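Local coordinates for putative type VI secretion protein (Escherichia coli, PDB 6SK0) that probably forms the trimeric puncturing spike at the tip of the type VI secretion system, which carries a phospholipase effector, at residues Leu575-Leu588 / Asn615-His629. Numbering follows the deposited sequence.
Sequences LDMDEAIRQLEQAL and NASLTDLTAPGMLLH
The methyl of Ala580 lies 3.6 Å from His629 CG, an off-centre CH-pi contact; the small side chain lets the helix backbone lie close to the ring, with Ala580 CA and the carbonyl carbon of Glu579 over one face near its rim. His629 has CG anti to its backbone N (chi1 175°), which carries the ring against the helix, where ND1 hydrogen-bonds Asp565. Beside it Leu627 forks: CD1 meets the methyls of Leu584 tip to tip, while CD2 touches Ala580 and sits 3.6 Å from Met577 SD. That sulfur, able to touch a leucine, also takes a weak bond from Asp620 N (3.2 Å), and a bend at chi3 (75°) turns Met577 CE to Leu621 CG (3.9 Å). Strand 626-629 pairs in parallel with strand 559-563 and with a strand of the second subunit, within the intertwined beta-structure of the trimeric spike; helix 578-588 crosses it at 100°. Buried Asn615 donates weakly through ND2 to Leu584 O (3.4 Å) while OD1 accepts from Arg643 of the third subunit, its amide serving both. Ile581 and Thr619 side chains cross at about a right angle, methyls 3.6 Å apart (CD1 to CG2). The loose side is at exposed Asp620, whose carboxylate suits solvent and whose OD1 merely approaches Ile581 CD1 (3.8 Å), and at Glu585 on the solvent rim.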
loop_
_atom_site.group_PDB
_atom_site.type_symbol
_atom_site.label_atom_id
_atom_site.label_comp_id
_atom_site.label_asym_id
_atom_site.label_seq_id
_atom_site.Cartn_x
_atom_site.Cartn_y
_atom_site.Cartn_z
ATOM N N LEU A 575 23.438 -7.692 10.928
ATOM C CA LEU A 575 22.477 -6.657 10.576
ATOM C C LEU A 575 23.034 -5.659 9.568
ATOM O O LEU A 575 22.608 -4.504 9.543
ATOM C CB LEU A 575 22.000 -5.934 11.830
ATOM C CG LEU A 575 21.155 -6.783 12.768
ATOM C CD1 LEU A 575 20.669 -5.941 13.916
ATOM C CD2 LEU A 575 19.993 -7.411 12.017
ATOM N N ASP A 576 23.975 -6.083 8.737
ATOM C CA ASP A 576 24.521 -5.228 7.692
ATOM C C ASP A 576 23.430 -4.941 6.667
ATOM O O ASP A 576 22.987 -5.840 5.950
ATOM C CB ASP A 576 25.719 -5.916 7.054
ATOM C CG ASP A 576 27.029 -5.283 7.448
ATOM O OD1 ASP A 576 27.095 -4.702 8.549
ATOM O OD2 ASP A 576 28.010 -5.402 6.683
ATOM N N MET A 577 22.973 -3.697 6.609
ATOM C CA MET A 577 21.792 -3.364 5.823
ATOM C C MET A 577 22.016 -2.093 5.020
ATOM O O MET A 577 21.134 -1.236 4.925
ATOM C CB MET A 577 20.565 -3.227 6.723
ATOM C CG MET A 577 20.776 -2.301 7.903
ATOM S SD MET A 577 19.243 -1.838 8.715
ATOM C CE MET A 577 18.864 -3.337 9.608
ATOM N N ASP A 578 23.197 -1.967 4.416
ATOM C CA ASP A 578 23.559 -0.726 3.738
ATOM C C ASP A 578 22.611 -0.404 2.592
ATOM O O ASP A 578 22.174 0.740 2.447
ATOM C CB ASP A 578 25.000 -0.810 3.243
ATOM C CG ASP A 578 26.003 -0.631 4.356
ATOM O OD1 ASP A 578 25.761 -1.130 5.476
ATOM O OD2 ASP A 578 27.056 -0.013 4.109
ATOM N N GLU A 579 22.266 -1.395 1.774
ATOM C CA GLU A 579 21.358 -1.131 0.667
ATOM C C GLU A 579 19.947 -0.847 1.167
ATOM O O GLU A 579 19.265 0.047 0.653
ATOM C CB GLU A 579 21.368 -2.299 -0.314
ATOM C CG GLU A 579 20.580 -2.047 -1.590
ATOM C CD GLU A 579 20.747 -0.636 -2.145
ATOM O OE1 GLU A 579 21.897 -0.187 -2.325
ATOM O OE2 GLU A 579 19.723 0.020 -2.411
ATOM N N ALA A 580 19.497 -1.583 2.181
ATOM C CA ALA A 580 18.200 -1.296 2.776
ATOM C C ALA A 580 18.175 0.098 3.393
ATOM O O ALA A 580 17.168 0.807 3.304
ATOM C CB ALA A 580 17.854 -2.355 3.819
ATOM N N ILE A 581 19.281 0.509 4.010
ATOM C CA ILE A 581 19.346 1.840 4.596
ATOM C C ILE A 581 19.321 2.902 3.507
ATOM O O ILE A 581 18.680 3.945 3.658
ATOM C CB ILE A 581 20.588 1.972 5.493
ATOM C CG1 ILE A 581 20.355 1.263 6.825
ATOM C CG2 ILE A 581 20.927 3.429 5.734
ATOM C CD1 ILE A 581 21.591 1.147 7.661
ATOM N N ARG A 582 20.017 2.659 2.398
ATOM C CA ARG A 582 19.939 3.574 1.270
ATOM C C ARG A 582 18.506 3.709 0.780
ATOM O O ARG A 582 18.051 4.815 0.481
ATOM C CB ARG A 582 20.848 3.105 0.141
ATOM C CG ARG A 582 22.283 3.547 0.286
ATOM C CD ARG A 582 23.098 3.218 -0.949
ATOM N NE ARG A 582 23.331 1.784 -1.084
ATOM C CZ ARG A 582 24.260 1.112 -0.417
ATOM N NH1 ARG A 582 25.050 1.740 0.441
ATOM N NH2 ARG A 582 24.396 -0.192 -0.603
ATOM N N GLN A 583 17.777 2.595 0.713
ATOM C CA GLN A 583 16.376 2.659 0.314
ATOM C C GLN A 583 15.550 3.471 1.302
ATOM O O GLN A 583 14.730 4.300 0.899
ATOM C CB GLN A 583 15.800 1.252 0.166
ATOM C CG GLN A 583 16.344 0.480 -1.013
ATOM C CD GLN A 583 16.351 1.298 -2.283
ATOM O OE1 GLN A 583 17.382 1.473 -2.921
ATOM N NE2 GLN A 583 15.198 1.804 -2.653
ATOM N N LEU A 584 15.753 3.245 2.600
ATOM C CA LEU A 584 15.010 3.996 3.606
ATOM C C LEU A 584 15.293 5.489 3.501
ATOM O O LEU A 584 14.371 6.310 3.552
ATOM C CB LEU A 584 15.346 3.489 5.005
ATOM C CG LEU A 584 14.911 2.071 5.365
ATOM C CD1 LEU A 584 15.614 1.620 6.622
ATOM C CD2 LEU A 584 13.403 1.975 5.517
ATOM N N GLU A 585 16.563 5.854 3.337
ATOM C CA GLU A 585 16.924 7.262 3.235
ATOM C C GLU A 585 16.372 7.883 1.964
ATOM O O GLU A 585 15.913 9.025 1.978
ATOM C CB GLU A 585 18.438 7.422 3.285
ATOM C CG GLU A 585 19.034 7.041 4.609
ATOM C CD GLU A 585 20.511 6.772 4.513
ATOM O OE1 GLU A 585 21.242 7.135 5.456
ATOM O OE2 GLU A 585 20.946 6.197 3.491
ATOM N N GLN A 586 16.409 7.146 0.858
ATOM C CA GLN A 586 15.874 7.660 -0.391
ATOM C C GLN A 586 14.377 7.904 -0.278
ATOM O O GLN A 586 13.876 8.959 -0.681
ATOM C CB GLN A 586 16.189 6.686 -1.521
ATOM C CG GLN A 586 15.830 7.197 -2.886
ATOM C CD GLN A 586 16.292 6.279 -3.994
ATOM O OE1 GLN A 586 16.518 5.093 -3.780
ATOM N NE2 GLN A 586 16.427 6.827 -5.190
ATOM N N ALA A 587 13.651 6.944 0.294
ATOM C CA ALA A 587 12.219 7.117 0.485
ATOM C C ALA A 587 11.926 8.304 1.387
ATOM O O ALA A 587 11.025 9.101 1.103
ATOM C CB ALA A 587 11.605 5.846 1.062
ATOM N N LEU A 588 12.688 8.447 2.470
ATOM C CA LEU A 588 12.438 9.536 3.402
ATOM C C LEU A 588 12.738 10.888 2.770
ATOM O O LEU A 588 11.981 11.842 2.955
ATOM C CB LEU A 588 13.260 9.340 4.674
ATOM C CG LEU A 588 13.143 10.456 5.713
ATOM C CD1 LEU A 588 11.711 10.602 6.209
ATOM C CD2 LEU A 588 14.097 10.220 6.870
ATOM N N ASN A 615 12.591 5.673 10.090
ATOM C CA ASN A 615 13.964 5.571 9.616
ATOM C C ASN A 615 14.914 5.336 10.778
ATOM O O ASN A 615 15.759 4.439 10.732
ATOM C CB ASN A 615 14.356 6.830 8.847
ATOM C CG ASN A 615 14.331 6.629 7.351
ATOM O OD1 ASN A 615 13.390 6.072 6.809
ATOM N ND2 ASN A 615 15.372 7.080 6.679
ATOM N N ALA A 616 14.771 6.126 11.842
ATOM C CA ALA A 616 15.628 5.944 13.009
ATOM C C ALA A 616 15.464 4.550 13.608
ATOM O O ALA A 616 16.449 3.897 13.958
ATOM C CB ALA A 616 15.331 7.016 14.052
ATOM N N SER A 617 14.226 4.069 13.699
ATOM C CA SER A 617 13.956 2.772 14.308
ATOM C C SER A 617 14.532 1.632 13.475
ATOM O O SER A 617 15.143 0.708 14.015
ATOM C CB SER A 617 12.452 2.580 14.485
ATOM O OG SER A 617 11.925 3.486 15.425
ATOM N N LEU A 618 14.348 1.688 12.159
ATOM C CA LEU A 618 14.698 0.564 11.301
ATOM C C LEU A 618 16.169 0.554 10.936
ATOM O O LEU A 618 16.722 -0.519 10.689
ATOM C CB LEU A 618 13.855 0.584 10.030
ATOM C CG LEU A 618 12.349 0.383 10.181
ATOM C CD1 LEU A 618 11.698 0.378 8.817
ATOM C CD2 LEU A 618 12.029 -0.893 10.942
ATOM N N THR A 619 16.815 1.716 10.880
ATOM C CA THR A 619 18.243 1.755 10.614
ATOM C C THR A 619 18.978 1.003 11.707
ATOM O O THR A 619 18.916 1.382 12.878
ATOM C CB THR A 619 18.730 3.197 10.527
ATOM O OG1 THR A 619 18.077 3.846 9.435
ATOM C CG2 THR A 619 20.223 3.239 10.303
ATOM N N ASP A 620 19.632 -0.087 11.326
ATOM C CA ASP A 620 20.289 -1.015 12.240
ATOM C C ASP A 620 19.325 -1.639 13.235
ATOM O O ASP A 620 19.766 -2.244 14.212
ATOM C CB ASP A 620 21.443 -0.340 12.986
ATOM C CG ASP A 620 22.246 0.567 12.095
ATOM O OD1 ASP A 620 22.809 0.074 11.098
ATOM O OD2 ASP A 620 22.301 1.779 12.378
ATOM N N LEU A 621 18.020 -1.507 13.004
ATOM C CA LEU A 621 16.985 -2.025 13.892
ATOM C C LEU A 621 17.264 -1.650 15.344
ATOM O O LEU A 621 17.282 -2.490 16.242
ATOM C CB LEU A 621 16.826 -3.538 13.721
ATOM C CG LEU A 621 16.174 -3.972 12.406
ATOM C CD1 LEU A 621 16.192 -5.489 12.227
ATOM C CD2 LEU A 621 14.749 -3.439 12.300
ATOM N N THR A 622 17.498 -0.355 15.570
ATOM C CA THR A 622 17.708 0.135 16.924
ATOM C C THR A 622 16.443 0.055 17.761
ATOM O O THR A 622 16.525 0.063 18.990
ATOM C CB THR A 622 18.233 1.569 16.895
ATOM O OG1 THR A 622 17.301 2.412 16.213
ATOM C CG2 THR A 622 19.566 1.621 16.183
ATOM N N ALA A 623 15.284 -0.018 17.127
ATOM C CA ALA A 623 14.028 -0.328 17.775
ATOM C C ALA A 623 13.456 -1.604 17.168
ATOM O O ALA A 623 13.780 -1.944 16.030
ATOM C CB ALA A 623 13.030 0.827 17.626
ATOM N N PRO A 624 12.631 -2.347 17.903
ATOM C CA PRO A 624 12.107 -3.608 17.358
ATOM C C PRO A 624 11.115 -3.393 16.230
ATOM O O PRO A 624 9.904 -3.552 16.392
ATOM C CB PRO A 624 11.445 -4.269 18.571
ATOM C CG PRO A 624 11.198 -3.165 19.508
ATOM C CD PRO A 624 12.305 -2.200 19.326
ATOM N N GLY A 625 11.640 -3.007 15.075
ATOM C CA GLY A 625 10.865 -2.922 13.864
ATOM C C GLY A 625 11.062 -4.144 12.992
ATOM O O GLY A 625 11.667 -5.143 13.379
ATOM N N MET A 626 10.535 -4.054 11.789
ATOM C CA MET A 626 10.705 -5.097 10.801
ATOM C C MET A 626 11.114 -4.448 9.498
ATOM O O MET A 626 10.441 -3.536 9.011
ATOM C CB MET A 626 9.433 -5.907 10.623
ATOM C CG MET A 626 9.669 -7.264 10.026
ATOM S SD MET A 626 8.143 -8.184 9.894
ATOM C CE MET A 626 7.553 -7.455 8.395
ATOM N N LEU A 627 12.222 -4.904 8.952
ATOM C CA LEU A 627 12.759 -4.376 7.713
ATOM C C LEU A 627 12.803 -5.510 6.703
ATOM O O LEU A 627 13.528 -6.490 6.890
ATOM C CB LEU A 627 14.137 -3.765 7.935
ATOM C CG LEU A 627 14.804 -3.135 6.721
ATOM C CD1 LEU A 627 13.899 -2.101 6.076
ATOM C CD2 LEU A 627 16.115 -2.522 7.145
ATOM N N LEU A 628 12.006 -5.383 5.656
ATOM C CA LEU A 628 12.021 -6.296 4.529
ATOM C C LEU A 628 12.668 -5.575 3.363
ATOM O O LEU A 628 12.180 -4.529 2.926
ATOM C CB LEU A 628 10.614 -6.755 4.166
ATOM C CG LEU A 628 9.706 -7.193 5.312
ATOM C CD1 LEU A 628 8.383 -7.652 4.753
ATOM C CD2 LEU A 628 10.344 -8.291 6.114
ATOM N N HIS A 629 13.770 -6.116 2.880
ATOM C CA HIS A 629 14.461 -5.513 1.759
ATOM C C HIS A 629 14.890 -6.586 0.780
ATOM O O HIS A 629 15.418 -7.623 1.181
ATOM C CB HIS A 629 15.677 -4.711 2.204
ATOM C CG HIS A 629 16.469 -4.184 1.059
ATOM N ND1 HIS A 629 17.625 -4.782 0.620
ATOM C CD2 HIS A 629 16.235 -3.152 0.218
ATOM C CE1 HIS A 629 18.086 -4.124 -0.425
ATOM N NE2 HIS A 629 17.264 -3.129 -0.687
#